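Local coordinates for oligopeptide-binding protein appA (Bacillus subtilis, PDB 1XOC) that binds oligopeptides, including tetra- and pentapeptides but not tripeptides, as the substrate-binding component of an ABC-type oligopeptide permease that can replace the Opp system in sporulation and competence, at residues S298-D302 and V372-I376; L262-Y266 and P311-L315. All blocks are in the same frame, centred on the assembly; numbering follows the deposited sequence.

Contact 1: S298-D302 and V372-I376; sequences SQVLD and VREDI. With ZN (zinc ion), chain F; ZN (zinc ion), chain J.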
# COMPACT_ATOMS: atom_id res chain seq x y z
N SER A 298 2.96 22.64 6.40
CA SER A 298 3.99 23.68 6.48
C SER A 298 5.06 23.34 7.50
O SER A 298 6.25 23.53 7.26
CB SER A 298 3.37 25.01 6.88
OG SER A 298 2.50 25.42 5.87
N GLN A 299 4.62 22.83 8.64
CA GLN A 299 5.45 22.61 9.80
C GLN A 299 6.25 21.33 9.59
O GLN A 299 7.47 21.37 9.50
CB GLN A 299 4.53 22.51 11.04
CG GLN A 299 5.16 22.49 12.41
CD GLN A 299 4.10 22.52 13.52
OE1 GLN A 299 2.91 22.79 13.28
NE2 GLN A 299 4.53 22.24 14.73
N VAL A 300 5.55 20.23 9.40
CA VAL A 300 6.17 18.92 9.39
C VAL A 300 6.83 18.53 8.06
O VAL A 300 7.83 17.80 8.06
CB VAL A 300 5.16 17.85 9.83
CG1 VAL A 300 5.83 16.55 9.97
CG2 VAL A 300 4.51 18.25 11.16
N LEU A 301 6.26 18.97 6.93
CA LEU A 301 6.78 18.63 5.58
C LEU A 301 7.57 19.81 4.95
O LEU A 301 8.01 19.72 3.80
CB LEU A 301 5.64 18.25 4.60
CG LEU A 301 4.81 16.97 4.76
CD1 LEU A 301 5.72 15.79 4.94
CD2 LEU A 301 3.83 17.03 5.89
N ASP A 302 7.75 20.89 5.70
CA ASP A 302 8.37 22.10 5.17
C ASP A 302 7.69 22.54 3.86
O ASP A 302 8.33 23.01 2.93
CB ASP A 302 9.88 21.89 4.97
CG ASP A 302 10.65 21.92 6.30
OD1 ASP A 302 10.01 22.01 7.38
OD2 ASP A 302 11.91 21.85 6.26
N VAL A 372 8.30 12.01 10.15
CA VAL A 372 7.18 12.85 9.75
C VAL A 372 5.89 12.44 10.48
O VAL A 372 5.18 13.29 11.01
CB VAL A 372 6.98 12.80 8.23
CG1 VAL A 372 5.69 13.49 7.80
CG2 VAL A 372 8.18 13.46 7.52
N ARG A 373 5.56 11.15 10.49
CA ARG A 373 4.32 10.69 11.14
C ARG A 373 4.40 10.81 12.65
O ARG A 373 3.39 11.12 13.28
CB ARG A 373 3.99 9.25 10.75
CG ARG A 373 3.60 9.16 9.30
CD ARG A 373 3.26 7.74 8.89
NE ARG A 373 3.09 7.61 7.44
CZ ARG A 373 2.85 6.44 6.85
NH1 ARG A 373 2.71 5.32 7.54
NH2 ARG A 373 2.71 6.45 5.52
N GLU A 374 5.57 10.54 13.21
CA GLU A 374 5.77 10.73 14.63
C GLU A 374 5.49 12.18 14.98
O GLU A 374 4.80 12.48 15.96
CB GLU A 374 7.18 10.28 15.05
CG GLU A 374 7.49 8.77 14.74
CD GLU A 374 8.94 8.38 14.97
OE1 GLU A 374 9.72 9.27 15.39
OE2 GLU A 374 9.33 7.18 14.77
N ASP A 375 6.04 13.12 14.22
CA ASP A 375 5.75 14.54 14.40
C ASP A 375 4.27 14.89 14.23
O ASP A 375 3.70 15.67 15.00
CB ASP A 375 6.55 15.38 13.40
CG ASP A 375 8.04 15.35 13.66
OD1 ASP A 375 8.83 15.82 12.81
OD2 ASP A 375 8.46 14.86 14.73
N ILE A 376 3.64 14.35 13.21
CA ILE A 376 2.22 14.60 13.04
C ILE A 376 1.44 14.16 14.26
O ILE A 376 0.50 14.84 14.67
CB ILE A 376 1.68 13.89 11.82
CG1 ILE A 376 2.23 14.54 10.56
CG2 ILE A 376 0.13 13.92 11.80
CD1 ILE A 376 1.91 13.77 9.31
ZN ZN F . 11.51 7.97 15.46
ZN ZN J . 10.87 15.57 13.68
O HOH W 1 9.31 16.03 10.04
O HOH W 2 11.18 6.46 17.05
O HOH W 3 12.48 9.69 16.44

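Contact 2: L262-Y266 and P311-L315; sequences LALSY and PESPL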
# COMPACT_ATOMS: atom_id res chain seq x y z
N LEU A 262 5.38 13.18 -7.36
CA LEU A 262 4.24 12.77 -6.55
C LEU A 262 4.17 11.25 -6.42
O LEU A 262 4.40 10.54 -7.38
CB LEU A 262 2.94 13.30 -7.15
CG LEU A 262 1.66 13.20 -6.29
CD1 LEU A 262 1.71 13.93 -4.96
CD2 LEU A 262 0.54 13.74 -7.17
N ALA A 263 3.95 10.78 -5.18
CA ALA A 263 3.69 9.35 -4.90
C ALA A 263 2.23 8.97 -5.13
O ALA A 263 1.33 9.82 -4.99
CB ALA A 263 4.06 9.01 -3.48
N LEU A 264 1.97 7.71 -5.51
CA LEU A 264 0.58 7.23 -5.66
C LEU A 264 0.06 6.79 -4.28
O LEU A 264 -0.04 5.61 -3.98
CB LEU A 264 0.50 6.09 -6.69
CG LEU A 264 -0.90 5.68 -7.13
CD1 LEU A 264 -1.46 6.70 -8.10
CD2 LEU A 264 -0.87 4.34 -7.81
N SER A 265 -0.27 7.77 -3.45
CA SER A 265 -0.43 7.52 -2.02
C SER A 265 -1.19 8.68 -1.41
O SER A 265 -1.25 9.79 -1.97
CB SER A 265 0.94 7.42 -1.38
OG SER A 265 0.83 7.38 0.03
N TYR A 266 -1.76 8.42 -0.22
CA TYR A 266 -2.11 9.52 0.69
C TYR A 266 -1.86 9.03 2.11
O TYR A 266 -1.85 7.83 2.38
CB TYR A 266 -3.54 10.07 0.49
CG TYR A 266 -4.66 9.07 0.73
CD1 TYR A 266 -5.08 8.74 2.03
CD2 TYR A 266 -5.30 8.46 -0.33
CE1 TYR A 266 -6.10 7.83 2.23
CE2 TYR A 266 -6.32 7.55 -0.13
CZ TYR A 266 -6.72 7.24 1.17
OH TYR A 266 -7.73 6.33 1.36
N PRO A 311 -10.18 10.57 -1.17
CA PRO A 311 -9.48 9.28 -1.01
C PRO A 311 -8.94 8.72 -2.33
O PRO A 311 -9.14 7.54 -2.66
CB PRO A 311 -10.59 8.38 -0.43
CG PRO A 311 -11.80 8.89 -1.05
CD PRO A 311 -11.64 10.39 -1.08
N GLU A 312 -8.22 9.55 -3.07
CA GLU A 312 -7.63 9.11 -4.34
C GLU A 312 -6.48 10.04 -4.66
O GLU A 312 -6.45 11.18 -4.23
CB GLU A 312 -8.67 9.16 -5.46
CG GLU A 312 -8.18 8.58 -6.82
CD GLU A 312 -7.54 7.18 -6.70
OE1 GLU A 312 -6.29 7.09 -6.65
OE2 GLU A 312 -8.31 6.18 -6.64
N SER A 313 -5.50 9.53 -5.39
CA SER A 313 -4.33 10.32 -5.74
C SER A 313 -4.64 11.20 -6.95
O SER A 313 -5.30 10.76 -7.91
CB SER A 313 -3.21 9.39 -6.15
OG SER A 313 -2.11 10.11 -6.58
N PRO A 314 -4.14 12.46 -6.94
CA PRO A 314 -4.20 13.30 -8.16
C PRO A 314 -3.61 12.67 -9.42
O PRO A 314 -3.92 13.13 -10.51
CB PRO A 314 -3.41 14.55 -7.75
CG PRO A 314 -3.55 14.59 -6.25
CD PRO A 314 -3.57 13.19 -5.82
N LEU A 315 -2.80 11.62 -9.29
CA LEU A 315 -2.26 10.91 -10.44
C LEU A 315 -3.31 10.07 -11.16
O LEU A 315 -3.11 9.67 -12.31
CB LEU A 315 -1.06 10.02 -10.03
CG LEU A 315 0.19 10.75 -9.55
CD1 LEU A 315 1.22 9.75 -9.10
CD2 LEU A 315 0.74 11.60 -10.66
O HOH W 4 -0.94 11.13 -4.46
O HOH W 5 -8.68 5.19 -0.97

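Contact 1: S298-D302 and V372-I376
Val300, at the C-terminal end of helix 293-300, has the most surface covered here and fits against the first turns of helix 371-385. Its CG1 lies 3.5 Å from Val372 O and 3.8 Å from Val372 CG1, and the same methyl reaches Asp375 CB at 3.7 Å and Ile376 CG1 at 4.2 Å. Val372, Asp375 and Ile376 are spaced i, i+3, i+4, so one methyl lies over the same face of the helix, among all three residues; Val372 O is meanwhile held within its own helix by Ile376 N (2.9 Å). Val372 CG1 also meets Leu301 CD1 at 3.7 Å, and Tyr487 of strand 483-496 touches Leu301, Val372 and Ile376, closing the apolar cluster. No direct hydrogen bond crosses the contact. Instead, at its edge, water 1 donates to Val300 O (3.0 Å) and to Asp375 OD1 (2.8 Å), an oxygen that also binds a zinc ion at 2.2 Å. Glu374 chelates a second zinc through OE1 and OE2 at 2.2 and 2.4 Å, with two waters. Arg373, whose CA-to-CB bond points away from 298-302, hydrogen-bonds the bound peptide's backbone through NH2. This is helix-against-helix packing over a β-sheet, as in the α/β lobes of periplasmic-binding-protein folds, beside the peptide site.

Contact 2: L262-Y266 and P311-L315
The two segments run side by side without a backbone hydrogen bond between them; their closest CA atoms, Leu264 and Ser313, are 5.8 Å apart. Leu264 is the centre of an inverse gamma turn, with a weak bond from Ser265 N to Ala263 O (3.0 Å), just where strand 265-271 begins. Opposite, Ser313 OG accepts from Leu315 N at 3.2 Å in an ST turn, and Ser313 N donates to Glu312 OE1 at 2.9 Å. Water 4 bridges the two segments, donating to Ala263 O (2.7 Å) and Ser265 O (2.8 Å) and accepting from Ser313 OG (2.6 Å). At one end Leu315 packs on two leucines: its CG lies 3.8 Å from Leu262 CD2 and its CB 3.9 Å from Leu264 CD1, which also meets Ser313 CB at 3.8 Å. At the other, Tyr266 CE2 approaches Pro311 C at 3.6 Å, and water 5 joins Tyr266 OH (2.8 Å) to Pro311 O (2.9 Å); Phe485 stacks edge-to-face with Tyr266. Ala263 and Ser265, whose CA-to-CB bonds point away from 311-315, touch an aromatic side chain of the bound peptide. A loop thus packs against the inverse gamma turn joining strands 256-262 and 265-271, beside this solute-binding protein's peptide site.

Overall arrangement
The centres of the contacts are 18 Å apart and their nearest atoms about 6 Å, so they do not touch. Their segments alternate along the chain: 262-266, 298-302, 311-315, then 372-376. Both are tied to the same mixed sheet. Strand 483-496 pairs with strand 265-271, and its side chains reach both contacts; strand 414-420, the other neighbour of 265-271, touches Arg373 of contact 1 and bonds to Ser265 and Tyr266 of contact 2. Contact 1 joins two helices, contact 2 a loop to a strand start. Each has residues at the bound peptide, so chain parts far apart in sequence meet round one binding site.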